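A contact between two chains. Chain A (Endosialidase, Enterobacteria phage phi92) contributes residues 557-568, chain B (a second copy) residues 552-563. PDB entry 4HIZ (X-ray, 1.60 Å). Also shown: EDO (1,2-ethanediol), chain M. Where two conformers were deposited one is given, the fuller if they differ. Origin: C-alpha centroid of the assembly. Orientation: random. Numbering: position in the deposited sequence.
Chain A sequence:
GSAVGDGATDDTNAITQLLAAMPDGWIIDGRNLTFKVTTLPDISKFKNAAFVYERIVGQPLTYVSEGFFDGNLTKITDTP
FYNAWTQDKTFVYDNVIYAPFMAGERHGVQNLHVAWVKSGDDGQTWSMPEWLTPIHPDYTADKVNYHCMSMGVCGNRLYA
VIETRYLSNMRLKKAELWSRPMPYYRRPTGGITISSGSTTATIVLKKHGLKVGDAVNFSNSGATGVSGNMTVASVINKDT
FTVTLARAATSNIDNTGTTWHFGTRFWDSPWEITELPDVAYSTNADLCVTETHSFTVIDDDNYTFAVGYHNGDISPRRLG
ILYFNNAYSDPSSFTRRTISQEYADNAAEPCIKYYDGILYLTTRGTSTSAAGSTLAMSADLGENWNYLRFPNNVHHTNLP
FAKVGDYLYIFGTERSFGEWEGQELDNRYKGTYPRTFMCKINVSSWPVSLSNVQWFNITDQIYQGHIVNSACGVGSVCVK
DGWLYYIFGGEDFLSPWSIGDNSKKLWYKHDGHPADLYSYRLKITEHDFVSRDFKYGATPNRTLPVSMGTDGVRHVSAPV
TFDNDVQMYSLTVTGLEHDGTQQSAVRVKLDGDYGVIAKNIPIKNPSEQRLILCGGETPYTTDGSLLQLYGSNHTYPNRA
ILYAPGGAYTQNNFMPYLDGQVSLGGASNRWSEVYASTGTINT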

ATOM      1  N   SER A 557       6.133  -7.459  -8.069  1.00 10.38           N
ATOM      2  CA  SER A 557       6.259  -7.565  -9.533  1.00  9.11           C
ATOM      3  C   SER A 557       6.730  -6.272 -10.225  1.00 10.80           C
ATOM      4  O   SER A 557       6.210  -5.900 -11.286  1.00 12.59           O
ATOM      5  CB  SER A 557       4.937  -8.051 -10.135  1.00 10.15           C
ATOM      6  OG  SER A 557       4.653  -9.390  -9.689  1.00 11.09           O
ATOM      7  N   ALA A 558       7.707  -5.584  -9.620  1.00 10.77           N
ATOM      8  CA  ALA A 558       8.320  -4.416 -10.276  1.00 10.63           C
ATOM      9  C   ALA A 558       9.719  -4.287  -9.733  1.00 10.58           C
ATOM     10  O   ALA A 558       9.974  -4.661  -8.596  1.00 11.03           O
ATOM     11  CB  ALA A 558       7.534  -3.120  -9.953  1.00  9.62           C
ATOM     12  N   PRO A 559      10.638  -3.737 -10.533  1.00 10.84           N
ATOM     13  CA  PRO A 559      11.937  -3.340  -9.964  1.00 11.08           C
ATOM     14  C   PRO A 559      11.723  -2.257  -8.927  1.00 10.78           C
ATOM     15  O   PRO A 559      10.826  -1.418  -9.081  1.00 11.52           O
ATOM     16  CB  PRO A 559      12.688  -2.718 -11.172  1.00 13.07           C
ATOM     17  CG  PRO A 559      11.827  -2.954 -12.347  1.00 13.79           C
ATOM     18  CD  PRO A 559      10.462  -3.330 -11.940  1.00 10.49           C
ATOM     19  N   VAL A 560      12.505  -2.297  -7.849  1.00  9.82           N
ATOM     20  CA  VAL A 560      12.342  -1.284  -6.809  1.00 10.85           C
ATOM     21  C   VAL A 560      13.700  -0.793  -6.368  1.00 10.29           C
ATOM     22  O   VAL A 560      14.655  -1.582  -6.265  1.00 11.58           O
ATOM     23  CB  VAL A 560      11.646  -1.935  -5.557  1.00 12.70           C
ATOM     24  CG1 VAL A 560      11.449  -0.906  -4.453  1.00 14.31           C
ATOM     25  CG2 VAL A 560      10.302  -2.593  -5.937  1.00 13.34           C
ATOM     26  N   THR A 561      13.804   0.516  -6.135  1.00  9.89           N
ATOM     27  CA  THR A 561      15.028   1.098  -5.609  1.00 10.10           C
ATOM     28  C   THR A 561      14.726   1.720  -4.259  1.00 10.16           C
ATOM     29  O   THR A 561      13.866   2.604  -4.136  1.00 10.93           O
ATOM     30  CB  THR A 561      15.568   2.162  -6.607  1.00 11.00           C
ATOM     31  OG1 THR A 561      16.033   1.485  -7.803  1.00 12.31           O
ATOM     32  CG2 THR A 561      16.741   2.975  -6.005  1.00 11.53           C
ATOM     33  N   PHE A 562      15.444   1.256  -3.245  1.00  9.46           N
ATOM     34  CA  PHE A 562      15.299   1.799  -1.890  1.00  9.86           C
ATOM     35  C   PHE A 562      16.329   2.906  -1.699  1.00 10.05           C
ATOM     36  O   PHE A 562      17.528   2.650  -1.732  1.00 11.24           O
ATOM     37  CB  PHE A 562      15.545   0.685  -0.882  1.00 10.21           C
ATOM     38  CG  PHE A 562      14.447  -0.373  -0.863  1.00 10.89           C
ATOM     39  CD1 PHE A 562      14.502  -1.448  -1.738  1.00 12.01           C
ATOM     40  CD2 PHE A 562      13.362  -0.266   0.003  1.00 11.79           C
ATOM     41  CE1 PHE A 562      13.496  -2.434  -1.730  1.00 12.78           C
ATOM     42  CE2 PHE A 562      12.344  -1.258   0.043  1.00 12.57           C
ATOM     43  CZ  PHE A 562      12.413  -2.337  -0.833  1.00 12.56           C
ATOM     44  N   ASP A 563      15.876   4.131  -1.472  1.00 10.38           N
ATOM     45  CA  ASP A 563      16.812   5.276  -1.356  1.00 10.50           C
ATOM     46  C   ASP A 563      17.425   5.424   0.055  1.00 10.40           C
ATOM     47  O   ASP A 563      18.271   6.332   0.301  1.00 11.78           O
ATOM     48  CB  ASP A 563      16.073   6.592  -1.691  1.00 12.05           C
ATOM     49  CG  ASP A 563      15.727   6.736  -3.180  1.00 13.33           C
ATOM     50  OD1 ASP A 563      16.289   5.973  -4.002  1.00 13.10           O
ATOM     51  OD2 ASP A 563      14.924   7.652  -3.528  1.00 13.87           O
ATOM     52  N   ASN A 564      16.998   4.570   0.990  1.00 10.82           N
ATOM     53  CA  ASN A 564      17.465   4.635   2.375  1.00 11.26           C
ATOM     54  C   ASN A 564      17.993   3.286   2.863  1.00 10.81           C
ATOM     55  O   ASN A 564      17.901   2.274   2.141  1.00 11.59           O
ATOM     56  CB  ASN A 564      16.347   5.107   3.306  1.00 12.45           C
ATOM     57  CG  ASN A 564      15.934   6.524   3.027  1.00 13.61           C
ATOM     58  OD1 ASN A 564      16.543   7.495   3.556  1.00 16.06           O
ATOM     59  ND2 ASN A 564      14.942   6.675   2.219  1.00 12.44           N
ATOM     60  N   ASP A 565      18.528   3.280   4.091  1.00 11.47           N
ATOM     61  CA  ASP A 565      19.059   2.059   4.695  1.00 11.71           C
ATOM     62  C   ASP A 565      17.992   0.962   4.760  1.00 11.08           C
ATOM     63  O   ASP A 565      16.854   1.201   5.189  1.00 11.76           O
ATOM     64  CB  ASP A 565      19.493   2.320   6.151  1.00 14.90           C
ATOM     65  CG  ASP A 565      20.716   3.233   6.275  1.00 20.91           C
ATOM     66  OD1 ASP A 565      21.668   3.133   5.467  1.00 23.94           O
ATOM     67  OD2 ASP A 565      20.739   4.058   7.223  1.00 24.33           O
ATOM     68  N   VAL A 566      18.385  -0.233   4.343  1.00  9.37           N
ATOM     69  CA  VAL A 566      17.496  -1.414   4.461  1.00 10.23           C
ATOM     70  C   VAL A 566      18.109  -2.457   5.376  1.00 10.00           C
ATOM     71  O   VAL A 566      19.313  -2.724   5.305  1.00 10.83           O
ATOM     72  CB  VAL A 566      17.241  -2.039   3.092  1.00 11.40           C
ATOM     73  CG1 VAL A 566      16.423  -3.326   3.250  1.00 12.30           C
ATOM     74  CG2 VAL A 566      16.471  -1.035   2.195  1.00 11.82           C
ATOM     75  N   GLN A 567      17.274  -3.038   6.248  1.00  9.89           N
ATOM     76  CA  GLN A 567      17.696  -4.219   7.009  1.00 10.90           C
ATOM     77  C   GLN A 567      16.795  -5.362   6.639  1.00 10.23           C
ATOM     78  O   GLN A 567      15.631  -5.150   6.348  1.00 10.81           O
ATOM     79  CB  GLN A 567      17.546  -3.994   8.495  1.00 12.48           C
ATOM     80  CG  GLN A 567      18.397  -2.810   8.961  1.00 15.81           C
ATOM     81  CD  GLN A 567      18.598  -2.932  10.455  1.00 22.25           C
ATOM     82  OE1 GLN A 567      19.710  -3.082  10.899  1.00 24.11           O
ATOM     83  NE2 GLN A 567      17.491  -2.987  11.219  1.00 25.12           N
ATOM     84  N   MET A 568      17.319  -6.571   6.674  1.00 10.97           N
ATOM     85  CA  MET A 568      16.450  -7.726   6.451  0.63  9.94           C
ATOM     86  C   MET A 568      16.929  -8.941   7.225  1.00 10.70           C
ATOM     87  O   MET A 568      18.115  -9.101   7.531  1.00 11.58           O
ATOM     88  CB  MET A 568      16.336  -8.068   4.973  0.63 10.67           C
ATOM     89  CG  MET A 568      17.654  -8.413   4.380  0.63 11.08           C
ATOM     90  SD  MET A 568      17.496  -8.580   2.611  0.63 13.19           S
ATOM     91  CE  MET A 568      17.135  -6.905   2.048  0.63 14.60           C
TER
ATOM     92  N   GLY B 552      12.292   6.057 -14.391  1.00 13.71           N
ATOM     93  CA  GLY B 552      11.235   5.090 -14.697  1.00 13.63           C
ATOM     94  C   GLY B 552      11.144   3.925 -13.720  1.00 13.50           C
ATOM     95  O   GLY B 552      10.493   2.936 -14.034  1.00 14.12           O
ATOM     96  N   VAL B 553      11.779   4.033 -12.561  1.00 12.79           N
ATOM     97  CA  VAL B 553      11.724   2.952 -11.563  1.00 11.93           C
ATOM     98  C   VAL B 553      11.127   3.505 -10.270  1.00 11.37           C
ATOM     99  O   VAL B 553      11.326   4.670  -9.932  1.00 11.70           O
ATOM    100  CB  VAL B 553      13.164   2.439 -11.280  1.00 13.87           C
ATOM    101  CG1 VAL B 553      13.197   1.400 -10.154  1.00 14.50           C
ATOM    102  CG2 VAL B 553      13.805   1.898 -12.581  1.00 15.77           C
ATOM    103  N   ARG B 554      10.406   2.660  -9.546  1.00 11.16           N
ATOM    104  CA  ARG B 554       9.864   3.019  -8.249  1.00 10.05           C
ATOM    105  C   ARG B 554      10.960   3.227  -7.221  1.00 10.68           C
ATOM    106  O   ARG B 554      11.797   2.341  -7.025  1.00 11.61           O
ATOM    107  CB  ARG B 554       8.993   1.846  -7.761  1.00  9.80           C
ATOM    108  CG  ARG B 554       7.669   1.726  -8.484  1.00  9.80           C
ATOM    109  CD  ARG B 554       7.222   0.243  -8.464  1.00 10.07           C
ATOM    110  NE  ARG B 554       5.854   0.106  -8.982  1.00 10.58           N
ATOM    111  CZ  ARG B 554       5.549   0.063 -10.289  1.00 10.95           C
ATOM    112  NH1 ARG B 554       6.538   0.118 -11.220  1.00  9.75           N
ATOM    113  NH2 ARG B 554       4.266  -0.054 -10.681  1.00 10.97           N
ATOM    114  N   HIS B 555      10.925   4.376  -6.539  1.00 10.06           N
ATOM    115  CA  HIS B 555      11.858   4.668  -5.440  1.00 10.63           C
ATOM    116  C   HIS B 555      11.128   4.694  -4.133  1.00 10.13           C
ATOM    117  O   HIS B 555      10.090   5.358  -4.021  1.00  9.88           O
ATOM    118  CB  HIS B 555      12.536   6.048  -5.654  1.00 10.84           C
ATOM    119  CG  HIS B 555      13.570   6.014  -6.730  1.00 12.66           C
ATOM    120  ND1 HIS B 555      14.923   6.024  -6.459  1.00 13.46           N
ATOM    121  CD2 HIS B 555      13.453   5.853  -8.071  1.00 13.98           C
ATOM    122  CE1 HIS B 555      15.597   5.948  -7.599  1.00 15.03           C
ATOM    123  NE2 HIS B 555      14.729   5.832  -8.590  1.00 15.11           N
ATOM    124  N   VAL B 556      11.662   3.961  -3.148  1.00  9.88           N
ATOM    125  CA  VAL B 556      11.077   3.934  -1.797  1.00 10.35           C
ATOM    126  C   VAL B 556      11.841   4.923  -0.934  1.00 10.36           C
ATOM    127  O   VAL B 556      13.076   4.844  -0.843  1.00 11.15           O
ATOM    128  CB  VAL B 556      11.199   2.532  -1.167  1.00 10.76           C
ATOM    129  CG1 VAL B 556      10.654   2.530   0.312  1.00 10.58           C
ATOM    130  CG2 VAL B 556      10.424   1.481  -2.032  1.00 11.67           C
ATOM    131  N   SER B 557      11.098   5.837  -0.306  1.00  9.01           N
ATOM    132  CA  SER B 557      11.716   6.997   0.372  1.00  9.82           C
ATOM    133  C   SER B 557      11.643   6.899   1.886  1.00 10.20           C
ATOM    134  O   SER B 557      11.338   7.888   2.568  1.00 12.04           O
ATOM    135  CB  SER B 557      11.031   8.290  -0.111  1.00 10.21           C
ATOM    136  OG  SER B 557      11.306   8.484  -1.509  1.00 12.63           O
ATOM    137  N   ALA B 558      11.917   5.715   2.430  1.00 11.20           N
ATOM    138  CA  ALA B 558      12.068   5.565   3.900  1.00 10.36           C
ATOM    139  C   ALA B 558      12.991   4.386   4.175  1.00 10.75           C
ATOM    140  O   ALA B 558      13.016   3.439   3.404  1.00 10.50           O
ATOM    141  CB  ALA B 558      10.702   5.287   4.568  1.00 11.24           C
ATOM    142  N   PRO B 559      13.726   4.425   5.291  1.00 10.86           N
ATOM    143  CA  PRO B 559      14.423   3.202   5.727  1.00 11.67           C
ATOM    144  C   PRO B 559      13.390   2.123   6.058  1.00 11.23           C
ATOM    145  O   PRO B 559      12.273   2.430   6.482  1.00 11.06           O
ATOM    146  CB  PRO B 559      15.151   3.632   7.028  1.00 13.14           C
ATOM    147  CG  PRO B 559      14.790   5.046   7.273  1.00 14.25           C
ATOM    148  CD  PRO B 559      13.813   5.536   6.256  1.00 11.42           C
ATOM    149  N   VAL B 560      13.746   0.876   5.802  1.00 10.17           N
ATOM    150  CA  VAL B 560      12.777  -0.221   6.002  1.00 11.11           C
ATOM    151  C   VAL B 560      13.523  -1.383   6.589  1.00 10.88           C
ATOM    152  O   VAL B 560      14.647  -1.693   6.162  1.00 11.43           O
ATOM    153  CB  VAL B 560      12.188  -0.688   4.644  1.00 13.45           C
ATOM    154  CG1 VAL B 560      11.163  -1.839   4.901  1.00 14.30           C
ATOM    155  CG2 VAL B 560      11.531   0.452   3.892  1.00 16.36           C
ATOM    156  N   THR B 561      12.902  -2.051   7.574  1.00  9.84           N
ATOM    157  CA  THR B 561      13.473  -3.267   8.148  1.00 10.69           C
ATOM    158  C   THR B 561      12.518  -4.422   7.889  1.00 10.75           C
ATOM    159  O   THR B 561      11.340  -4.358   8.275  1.00 11.94           O
ATOM    160  CB  THR B 561      13.683  -3.085   9.662  1.00 12.03           C
ATOM    161  OG1 THR B 561      14.751  -2.132   9.830  1.00 13.39           O
ATOM    162  CG2 THR B 561      14.076  -4.413  10.342  1.00 12.66           C
ATOM    163  N   PHE B 562      13.014  -5.440   7.194  1.00  9.59           N
ATOM    164  CA  PHE B 562      12.213  -6.652   6.900  1.00 10.06           C
ATOM    165  C   PHE B 562      12.460  -7.648   8.017  1.00 10.68           C
ATOM    166  O   PHE B 562      13.582  -8.134   8.180  1.00 11.48           O
ATOM    167  CB  PHE B 562      12.637  -7.259   5.547  1.00 10.80           C
ATOM    168  CG  PHE B 562      12.256  -6.394   4.356  1.00 10.94           C
ATOM    169  CD1 PHE B 562      13.081  -5.343   3.944  1.00 11.55           C
ATOM    170  CD2 PHE B 562      11.059  -6.600   3.686  1.00 11.16           C
ATOM    171  CE1 PHE B 562      12.705  -4.528   2.858  1.00 12.21           C
ATOM    172  CE2 PHE B 562      10.673  -5.807   2.609  1.00 11.59           C
ATOM    173  CZ  PHE B 562      11.502  -4.771   2.180  1.00 12.58           C
ATOM    174  N   ASP B 563      11.413  -7.974   8.775  1.00 11.24           N
ATOM    175  CA  ASP B 563      11.556  -8.897   9.902  1.00 11.86           C
ATOM    176  C   ASP B 563      11.566 -10.372   9.476  1.00 11.98           C
ATOM    177  O   ASP B 563      11.758 -11.257  10.325  1.00 11.97           O
ATOM    178  CB  ASP B 563      10.394  -8.696  10.885  1.00 13.25           C
ATOM    179  CG  ASP B 563      10.511  -7.397  11.682  1.00 14.20           C
ATOM    180  OD1 ASP B 563      11.605  -6.779  11.706  1.00 13.87           O
ATOM    181  OD2 ASP B 563       9.515  -7.022  12.341  1.00 14.24           O
TER
HETATM  182  C1  EDO M 807      20.296   7.709   4.590  1.00 38.39           C
HETATM  183  O1  EDO M 807      19.993   8.251   3.295  1.00 38.15           O
HETATM  184  C2  EDO M 807      19.886   6.243   4.627  1.00 34.40           C
HETATM  185  O2  EDO M 807      18.640   6.063   5.323  1.00 29.40           O
HETATM  186  O   HOH W   1       9.465   0.119 -10.844  1.00 11.64           O
HETATM  187  O   HOH W   2      13.833   9.216  -1.666  1.00 12.56           O
HETATM  188  O   HOH W   3      14.351   3.073   1.029  1.00 14.15           O

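Two short parallel β-ladders, separated by a corner at N564(A), join these copies of one protein, and the same segment serves both: the strand that begins at V560 pairs through chain A in the first ladder and through chain B in the second. In the first, T561(A) N donates to R554(B) O (2.9 Å), T561(A) O accepts from V556(B) N (2.8 Å), and D563(A) N donates to V556(B) O (3.0 Å). In the second, V560(B) N donates to D565(A) O (3.2 Å), Q567(A) N to V560(B) O (3.0 Å), and F562(B) N to Q567(A) O (2.8 Å). CA-H...O contacts fill in between, such as H555(B) CA to T561(A) O at 3.2 Å.

At the corner, where the ladder is interrupted, water 3 replaces direct pairing: it accepts from N564(A) N (3.0 Å) and donates to V556(B) O (2.9 Å) and A558(B) O (2.7 Å). N564(A) packs its CB 3.9 Å from P559(B) CD. A 1,2-ethanediol, probably from the crystallisation liquor, sits beside it; its O2 donates to N564(A) OD1 (3.1 Å) and accepts from D565(A) N (3.0 Å).

Alternation along the strands sends V560(A), F562(A) and V556(B) to one face, where they pack as an apolar cluster. V560(A) CG1 lies 3.6 Å from V556(B) CG2, and that same V556(B) methyl sits over one face of the F562(A) ring, 4.3 Å from CG2 to the ring centroid. The flat ring also reaches the second ladder: F562(A) CZ is 4.0 Å from F562(B) CZ, and F562(A) CE2 is 4.3 Å from V560(B) CG2 at the ring edge. F562(B) is further enclosed by V566(A), CG1 to CE1 3.9 Å, and by M568(A), CB to CB 3.8 Å.

The other face of the first ladder is more polar. H555(B) ND1 donates to D563(A) OD1 (2.8 Å, nearly linear), while T561(A) CB lies over the imidazole face, 4.0 Å from its centroid; T561(A) offers CB to the ring face and the aspartate an acceptor at its edge. The other carboxylate oxygen, D563(A) OD2, accepts from water 2 (2.7 Å), which is also hydrogen-bonded to S557(B) OG (2.6 Å).

At the N-terminal end of the first ladder, water 1 donates to P559(A) O (2.7 Å) and accepts from R554(B) N and NH1 (3.0 Å each). A558(A) CB sits over one face of the R554(B) guanidinium, 3.6 Å from NH1. Together the stretches bury 984 Å².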